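Local coordinates for protein putative hyaluronoglucosaminidase (Clostridium perfringens, PDB 6PWI) that probably hydrolyses terminal N-acetylhexosamine residues from glycans as a family 84 glycoside hydrolase, this chain holding the N-terminal, catalytic-barrel and following helical regions, at residues N195-M208 with A429-D441. Residues are numbered along the deposited sequence; the frame is centred on the assembly and turned at random.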
ATOM      1  N   ASN A 195      -0.003 -14.238   3.828  1.00 27.14           N
ATOM      2  CA  ASN A 195      -0.056 -12.785   3.931  1.00 25.82           C
ATOM      3  C   ASN A 195       0.225 -12.124   2.583  1.00 25.81           C
ATOM      4  O   ASN A 195      -0.392 -11.107   2.264  1.00 26.27           O
ATOM      5  CB  ASN A 195       0.859 -12.228   5.027  1.00 26.24           C
ATOM      6  CG  ASN A 195       0.202 -12.145   6.393  1.00 27.47           C
ATOM      7  OD1 ASN A 195      -0.950 -11.724   6.522  1.00 26.83           O
ATOM      8  ND2 ASN A 195       0.936 -12.533   7.426  1.00 26.50           N
ATOM      9  N   ARG A 196       1.158 -12.687   1.801  1.00 24.22           N
ATOM     10  CA  ARG A 196       1.430 -12.157   0.475  1.00 23.67           C
ATOM     11  C   ARG A 196       0.161 -12.193  -0.376  1.00 23.47           C
ATOM     12  O   ARG A 196      -0.133 -11.238  -1.090  1.00 23.40           O
ATOM     13  CB  ARG A 196       2.576 -12.906  -0.203  1.00 23.05           C
ATOM     14  CG  ARG A 196       3.950 -12.515   0.311  1.00 23.01           C
ATOM     15  CD  ARG A 196       4.922 -13.654   0.074  1.00 22.06           C
ATOM     16  NE  ARG A 196       6.297 -13.311   0.393  1.00 21.57           N
ATOM     17  CZ  ARG A 196       7.239 -14.208   0.641  1.00 21.06           C
ATOM     18  NH1 ARG A 196       6.943 -15.495   0.612  1.00 21.26           N
ATOM     19  NH2 ARG A 196       8.469 -13.820   0.919  1.00 20.38           N
ATOM     20  N   LYS A 197      -0.589 -13.296  -0.286  1.00 23.11           N
ATOM     21  CA  LYS A 197      -1.817 -13.442  -1.049  1.00 24.53           C
ATOM     22  C   LYS A 197      -2.844 -12.419  -0.570  1.00 25.84           C
ATOM     23  O   LYS A 197      -3.569 -11.849  -1.379  1.00 25.93           O
ATOM     24  CB  LYS A 197      -2.351 -14.872  -0.935  1.00 24.73           C
ATOM     25  CG  LYS A 197      -1.505 -15.911  -1.650  1.00 26.06           C
ATOM     26  CD  LYS A 197      -2.006 -17.314  -1.466  1.00 27.50           C
ATOM     27  CE  LYS A 197      -0.943 -18.338  -1.801  1.00 28.56           C
ATOM     28  NZ  LYS A 197      -1.348 -19.686  -1.342  1.00 28.90           N
ATOM     29  N   ASP A 198      -2.876 -12.187   0.747  1.00 26.88           N
ATOM     30  CA  ASP A 198      -3.866 -11.322   1.361  1.00 27.31           C
ATOM     31  C   ASP A 198      -3.616  -9.865   0.983  1.00 27.30           C
ATOM     32  O   ASP A 198      -4.576  -9.114   0.821  1.00 28.45           O
ATOM     33  CB  ASP A 198      -3.896 -11.488   2.880  1.00 30.30           C
ATOM     34  CG  ASP A 198      -5.217 -11.060   3.494  1.00 32.00           C
ATOM     35  OD1 ASP A 198      -6.265 -11.512   2.994  1.00 33.02           O
ATOM     36  OD2 ASP A 198      -5.188 -10.274   4.466  1.00 34.61           O
ATOM     37  N   LEU A 199      -2.337  -9.471   0.868  1.00 25.70           N
ATOM     38  CA  LEU A 199      -1.987  -8.112   0.478  1.00 24.16           C
ATOM     39  C   LEU A 199      -2.332  -7.901  -0.992  1.00 24.21           C
ATOM     40  O   LEU A 199      -2.871  -6.858  -1.357  1.00 24.40           O
ATOM     41  CB  LEU A 199      -0.507  -7.818   0.753  1.00 23.34           C
ATOM     42  CG  LEU A 199      -0.097  -7.676   2.223  1.00 23.57           C
ATOM     43  CD1 LEU A 199       1.322  -7.143   2.332  1.00 24.13           C
ATOM     44  CD2 LEU A 199      -1.044  -6.772   2.991  1.00 22.55           C
ATOM     45  N   MET A 200      -2.046  -8.910  -1.822  1.00 24.20           N
ATOM     46  CA  MET A 200      -2.406  -8.837  -3.228  1.00 24.72           C
ATOM     47  C   MET A 200      -3.920  -8.670  -3.350  1.00 25.14           C
ATOM     48  O   MET A 200      -4.395  -7.867  -4.147  1.00 25.78           O
ATOM     49  CB  MET A 200      -1.938 -10.068  -4.006  1.00 24.02           C
ATOM     50  CG  MET A 200      -0.490  -9.974  -4.428  1.00 25.31           C
ATOM     51  SD  MET A 200       0.054 -11.380  -5.438  1.00 26.35           S
ATOM     52  CE  MET A 200       0.044 -12.689  -4.214  1.00 25.06           C
ATOM     53  N   LYS A 201      -4.665  -9.401  -2.519  1.00 26.03           N
ATOM     54  CA  LYS A 201      -6.116  -9.336  -2.522  1.00 27.03           C
ATOM     55  C   LYS A 201      -6.564  -7.936  -2.104  1.00 26.02           C
ATOM     56  O   LYS A 201      -7.551  -7.418  -2.624  1.00 26.82           O
ATOM     57  CB  LYS A 201      -6.669 -10.460  -1.643  1.00 30.86           C
ATOM     58  CG  LYS A 201      -8.181 -10.620  -1.635  1.00 36.34           C
ATOM     59  CD  LYS A 201      -8.629 -11.925  -0.990  1.00 41.01           C
ATOM     60  CE  LYS A 201     -10.120 -11.981  -0.707  1.00 42.30           C
ATOM     61  NZ  LYS A 201     -10.555 -10.863   0.163  1.00 42.36           N
ATOM     62  N   PHE A 202      -5.811  -7.314  -1.187  1.00 23.92           N
ATOM     63  CA  PHE A 202      -6.165  -6.002  -0.677  1.00 22.14           C
ATOM     64  C   PHE A 202      -5.873  -4.933  -1.727  1.00 22.23           C
ATOM     65  O   PHE A 202      -6.754  -4.143  -2.062  1.00 21.13           O
ATOM     66  CB  PHE A 202      -5.481  -5.728   0.664  1.00 21.44           C
ATOM     67  CG  PHE A 202      -5.895  -4.435   1.322  1.00 20.79           C
ATOM     68  CD1 PHE A 202      -5.129  -3.286   1.180  1.00 20.55           C
ATOM     69  CD2 PHE A 202      -7.058  -4.360   2.075  1.00 20.12           C
ATOM     70  CE1 PHE A 202      -5.513  -2.097   1.784  1.00 20.76           C
ATOM     71  CE2 PHE A 202      -7.442  -3.169   2.673  1.00 20.46           C
ATOM     72  CZ  PHE A 202      -6.667  -2.039   2.536  1.00 20.04           C
ATOM     73  N   GLY A 203      -4.637  -4.926  -2.246  1.00 22.63           N
ATOM     74  CA  GLY A 203      -4.229  -4.001  -3.292  1.00 22.98           C
ATOM     75  C   GLY A 203      -5.180  -4.028  -4.488  1.00 24.61           C
ATOM     76  O   GLY A 203      -5.440  -2.994  -5.103  1.00 26.29           O
ATOM     77  N   GLY A 204      -5.712  -5.220  -4.790  1.00 24.33           N
ATOM     78  CA  GLY A 204      -6.566  -5.432  -5.946  1.00 24.43           C
ATOM     79  C   GLY A 204      -7.920  -4.746  -5.787  1.00 25.73           C
ATOM     80  O   GLY A 204      -8.541  -4.362  -6.780  1.00 26.66           O
ATOM     81  N   ASP A 205      -8.358  -4.604  -4.529  1.00 25.96           N
ATOM     82  CA  ASP A 205      -9.579  -3.884  -4.201  1.00 25.66           C
ATOM     83  C   ASP A 205      -9.400  -2.378  -4.391  1.00 24.59           C
ATOM     84  O   ASP A 205     -10.390  -1.654  -4.418  1.00 25.75           O
ATOM     85  CB  ASP A 205     -10.086  -4.220  -2.794  1.00 27.82           C
ATOM     86  CG  ASP A 205     -10.804  -5.561  -2.676  1.00 31.93           C
ATOM     87  OD1 ASP A 205     -11.183  -6.135  -3.728  1.00 32.48           O
ATOM     88  OD2 ASP A 205     -10.988  -6.032  -1.524  1.00 33.83           O
ATOM     89  N   PHE A 206      -8.150  -1.904  -4.528  1.00 22.95           N
ATOM     90  CA  PHE A 206      -7.903  -0.475  -4.678  1.00 21.58           C
ATOM     91  C   PHE A 206      -7.092  -0.178  -5.943  1.00 21.60           C
ATOM     92  O   PHE A 206      -6.451   0.866  -6.051  1.00 21.61           O
ATOM     93  CB  PHE A 206      -7.407   0.133  -3.360  1.00 20.28           C
ATOM     94  CG  PHE A 206      -8.319  -0.186  -2.204  1.00 20.12           C
ATOM     95  CD1 PHE A 206      -9.564   0.422  -2.089  1.00 19.33           C
ATOM     96  CD2 PHE A 206      -7.960  -1.141  -1.262  1.00 19.55           C
ATOM     97  CE1 PHE A 206     -10.418   0.094  -1.046  1.00 19.07           C
ATOM     98  CE2 PHE A 206      -8.818  -1.473  -0.224  1.00 19.21           C
ATOM     99  CZ  PHE A 206     -10.046  -0.855  -0.119  1.00 19.17           C
ATOM    100  N   LYS A 207      -7.156  -1.103  -6.911  1.00 21.16           N
ATOM    101  CA  LYS A 207      -6.683  -0.885  -8.273  1.00 20.01           C
ATOM    102  C   LYS A 207      -5.155  -0.871  -8.345  1.00 20.33           C
ATOM    103  O   LYS A 207      -4.587  -0.313  -9.281  1.00 20.21           O
ATOM    104  CB  LYS A 207      -7.279   0.396  -8.866  1.00 18.53           C
ATOM    105  CG  LYS A 207      -8.800   0.473  -8.867  1.00 18.09           C
ATOM    106  CD  LYS A 207      -9.313   1.622  -9.708  1.00 17.89           C
ATOM    107  CE  LYS A 207     -10.816   1.639  -9.873  1.00 17.61           C
ATOM    108  NZ  LYS A 207     -11.501   2.018  -8.617  1.00 16.89           N
ATOM    109  N   MET A 208      -4.489  -1.495  -7.364  1.00 20.57           N
ATOM    110  CA  MET A 208      -3.051  -1.698  -7.438  1.00 21.16           C
ATOM    111  C   MET A 208      -2.748  -2.741  -8.513  1.00 20.91           C
ATOM    112  O   MET A 208      -3.576  -3.612  -8.777  1.00 21.48           O
ATOM    113  CB  MET A 208      -2.484  -2.153  -6.089  1.00 21.55           C
ATOM    114  CG  MET A 208      -2.365  -1.013  -5.096  1.00 23.11           C
ATOM    115  SD  MET A 208      -1.529  -1.481  -3.562  1.00 26.04           S
ATOM    116  CE  MET A 208      -0.509  -0.035  -3.277  1.00 23.24           C
ATOM    117  N   ALA A 429       2.657  -7.585   7.994  1.00 26.66           N
ATOM    118  CA  ALA A 429       1.970  -7.494   6.717  1.00 25.86           C
ATOM    119  C   ALA A 429       0.608  -6.816   6.863  1.00 24.98           C
ATOM    120  O   ALA A 429       0.316  -5.865   6.140  1.00 25.56           O
ATOM    121  CB  ALA A 429       1.877  -8.854   6.076  1.00 26.30           C
ATOM    122  N   GLN A 430      -0.212  -7.295   7.804  1.00 23.89           N
ATOM    123  CA  GLN A 430      -1.565  -6.787   7.993  1.00 23.60           C
ATOM    124  C   GLN A 430      -1.550  -5.299   8.349  1.00 23.50           C
ATOM    125  O   GLN A 430      -2.308  -4.525   7.775  1.00 24.29           O
ATOM    126  CB  GLN A 430      -2.311  -7.626   9.033  1.00 23.63           C
ATOM    127  CG  GLN A 430      -2.530  -9.070   8.607  1.00 24.21           C
ATOM    128  CD  GLN A 430      -3.551  -9.188   7.501  1.00 25.51           C
ATOM    129  OE1 GLN A 430      -4.611  -8.572   7.537  1.00 26.58           O
ATOM    130  NE2 GLN A 430      -3.235  -9.989   6.498  1.00 26.23           N
ATOM    131  N   ALA A 431      -0.664  -4.901   9.274  1.00 22.91           N
ATOM    132  CA  ALA A 431      -0.500  -3.514   9.685  1.00 21.42           C
ATOM    133  C   ALA A 431      -0.136  -2.625   8.495  1.00 21.54           C
ATOM    134  O   ALA A 431      -0.442  -1.434   8.494  1.00 22.72           O
ATOM    135  CB  ALA A 431       0.538  -3.426  10.771  1.00 20.66           C
ATOM    136  N   SER A 432       0.511  -3.212   7.484  1.00 20.38           N
ATOM    137  CA  SER A 432       0.950  -2.473   6.312  1.00 20.16           C
ATOM    138  C   SER A 432      -0.228  -2.048   5.437  1.00 19.96           C
ATOM    139  O   SER A 432      -0.067  -1.213   4.546  1.00 19.43           O
ATOM    140  CB  SER A 432       1.947  -3.272   5.523  1.00 20.03           C
ATOM    141  OG  SER A 432       3.154  -3.406   6.252  1.00 21.45           O
ATOM    142  N   LYS A 433      -1.413  -2.613   5.689  1.00 19.84           N
ATOM    143  CA  LYS A 433      -2.550  -2.335   4.819  1.00 21.03           C
ATOM    144  C   LYS A 433      -2.884  -0.845   4.807  1.00 21.53           C
ATOM    145  O   LYS A 433      -3.424  -0.361   3.811  1.00 22.83           O
ATOM    146  CB  LYS A 433      -3.777  -3.191   5.150  1.00 20.01           C
ATOM    147  CG  LYS A 433      -3.679  -4.637   4.679  1.00 19.57           C
ATOM    148  CD  LYS A 433      -4.787  -5.490   5.233  1.00 19.62           C
ATOM    149  CE  LYS A 433      -4.761  -6.920   4.752  1.00 18.88           C
ATOM    150  NZ  LYS A 433      -6.078  -7.538   5.019  1.00 19.05           N
ATOM    151  N   VAL A 434      -2.539  -0.137   5.895  1.00 20.85           N
ATOM    152  CA  VAL A 434      -2.804   1.291   6.031  1.00 20.55           C
ATOM    153  C   VAL A 434      -2.060   2.048   4.931  1.00 20.47           C
ATOM    154  O   VAL A 434      -2.646   2.874   4.224  1.00 20.90           O
ATOM    155  CB  VAL A 434      -2.444   1.809   7.441  1.00 21.16           C
ATOM    156  CG1 VAL A 434      -2.573   3.318   7.562  1.00 20.12           C
ATOM    157  CG2 VAL A 434      -3.236   1.111   8.543  1.00 20.77           C
ATOM    158  N   ALA A 435      -0.772   1.732   4.767  1.00 20.15           N
ATOM    159  CA  ALA A 435       0.048   2.383   3.757  1.00 19.79           C
ATOM    160  C   ALA A 435      -0.355   1.928   2.355  1.00 20.13           C
ATOM    161  O   ALA A 435      -0.348   2.731   1.423  1.00 21.29           O
ATOM    162  CB  ALA A 435       1.500   2.120   4.029  1.00 19.62           C
ATOM    163  N   LEU A 436      -0.718   0.647   2.204  1.00 19.72           N
ATOM    164  CA  LEU A 436      -1.129   0.159   0.896  1.00 19.78           C
ATOM    165  C   LEU A 436      -2.300   1.000   0.398  1.00 20.34           C
ATOM    166  O   LEU A 436      -2.298   1.442  -0.748  1.00 20.04           O
ATOM    167  CB  LEU A 436      -1.482  -1.331   0.956  1.00 19.82           C
ATOM    168  CG  LEU A 436      -0.426  -2.283   0.391  1.00 19.71           C
ATOM    169  CD1 LEU A 436       0.817  -2.313   1.270  1.00 19.24           C
ATOM    170  CD2 LEU A 436      -0.998  -3.684   0.242  1.00 19.28           C
ATOM    171  N   PHE A 437      -3.273   1.246   1.287  1.00 20.29           N
ATOM    172  CA  PHE A 437      -4.415   2.082   0.960  1.00 19.53           C
ATOM    173  C   PHE A 437      -3.946   3.461   0.502  1.00 19.98           C
ATOM    174  O   PHE A 437      -4.443   3.971  -0.500  1.00 20.41           O
ATOM    175  CB  PHE A 437      -5.361   2.195   2.154  1.00 18.78           C
ATOM    176  CG  PHE A 437      -6.729   2.731   1.819  1.00 18.50           C
ATOM    177  CD1 PHE A 437      -7.776   1.867   1.525  1.00 18.49           C
ATOM    178  CD2 PHE A 437      -6.975   4.097   1.802  1.00 18.30           C
ATOM    179  CE1 PHE A 437      -9.041   2.364   1.235  1.00 18.49           C
ATOM    180  CE2 PHE A 437      -8.239   4.591   1.505  1.00 17.87           C
ATOM    181  CZ  PHE A 437      -9.274   3.724   1.232  1.00 17.74           C
ATOM    182  N   ALA A 438      -2.977   4.044   1.228  1.00 20.11           N
ATOM    183  CA  ALA A 438      -2.504   5.389   0.940  1.00 19.72           C
ATOM    184  C   ALA A 438      -1.879   5.447  -0.450  1.00 20.18           C
ATOM    185  O   ALA A 438      -2.283   6.270  -1.274  1.00 20.59           O
ATOM    186  CB  ALA A 438      -1.547   5.856   2.003  1.00 19.15           C
ATOM    187  N   ILE A 439      -0.920   4.550  -0.706  1.00 20.66           N
ATOM    188  CA  ILE A 439      -0.194   4.499  -1.970  1.00 21.21           C
ATOM    189  C   ILE A 439      -1.147   4.208  -3.133  1.00 20.57           C
ATOM    190  O   ILE A 439      -0.977   4.753  -4.219  1.00 20.37           O
ATOM    191  CB  ILE A 439       0.967   3.485  -1.890  1.00 21.84           C
ATOM    192  CG1 ILE A 439       1.973   3.866  -0.800  1.00 23.25           C
ATOM    193  CG2 ILE A 439       1.639   3.284  -3.238  1.00 22.04           C
ATOM    194  CD1 ILE A 439       2.350   5.319  -0.783  1.00 24.61           C
ATOM    195  N   ALA A 440      -2.154   3.361  -2.895  1.00 19.95           N
ATOM    196  CA  ALA A 440      -3.129   3.022  -3.915  1.00 20.02           C
ATOM    197  C   ALA A 440      -3.901   4.272  -4.330  1.00 21.05           C
ATOM    198  O   ALA A 440      -4.019   4.555  -5.520  1.00 22.05           O
ATOM    199  CB  ALA A 440      -4.055   1.945  -3.413  1.00 19.58           C
ATOM    200  N   ASP A 441      -4.417   5.005  -3.335  1.00 20.65           N
ATOM    201  CA  ASP A 441      -5.216   6.196  -3.557  1.00 20.03           C
ATOM    202  C   ASP A 441      -4.356   7.258  -4.239  1.00 20.17           C
ATOM    203  O   ASP A 441      -4.721   7.786  -5.287  1.00 19.95           O
ATOM    204  CB  ASP A 441      -5.800   6.673  -2.228  1.00 21.71           C
ATOM    205  CG  ASP A 441      -6.813   7.804  -2.324  1.00 23.90           C
ATOM    206  OD1 ASP A 441      -7.314   8.082  -3.443  1.00 24.76           O
ATOM    207  OD2 ASP A 441      -7.111   8.392  -1.268  1.00 25.90           O
TER
HETATM  208  O   HOH W   1      -4.196   2.188  -7.203  1.00 20.39           O
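F202 and K433 meet where two helices of the catalytic (beta/alpha)8 barrel, 193-204 and 433-444, pack side by side, their axes 35° from parallel; they follow the first and eighth strands, 179-184 and 418-423, which are neighbours in the closed barrel. Helix 451-462 packs against F202 and F437. The direct side-chain hydrogen bonds and the salt bridge gather at the N195-A429 end. Q430 NE2 donates one N-H to N195 OD1 (2.9 Å) and the other to D198 OD2 (2.8 Å), both acceptors lying in its amide plane, so the amide is held flat between them. K433 NZ forms a salt bridge to the same D198 OD2 from the opposite face of the carboxylate and also donates to Q430 OE1, whose second partner is N539; the charge would be expected to polarise this amide.

The apolar packing follows. With CG beside the backbone N (chi1 -76°), K433 lays that carbon over the F202 ring, 4.0 Å from the centroid, and its extended remainder carries NZ on to D198; F206 CE2 sits over the opposite face, toward its rim. L199 CD2 touches both K433 CG (3.8 Å) and L436 CD2 (4.1 Å). F437 turns its edge to the face of F206, with ring planes at 65°. Beyond the turn G204-K207, the bent M208 chain brings CE to L436 O (3.4 Å), with I439 CG2 beside it, and its CG rests 3.8 Å from A440 CB.

A separate polar link closes the far end: one water donates to both F206 O and A440 O, at 2.9 Å each.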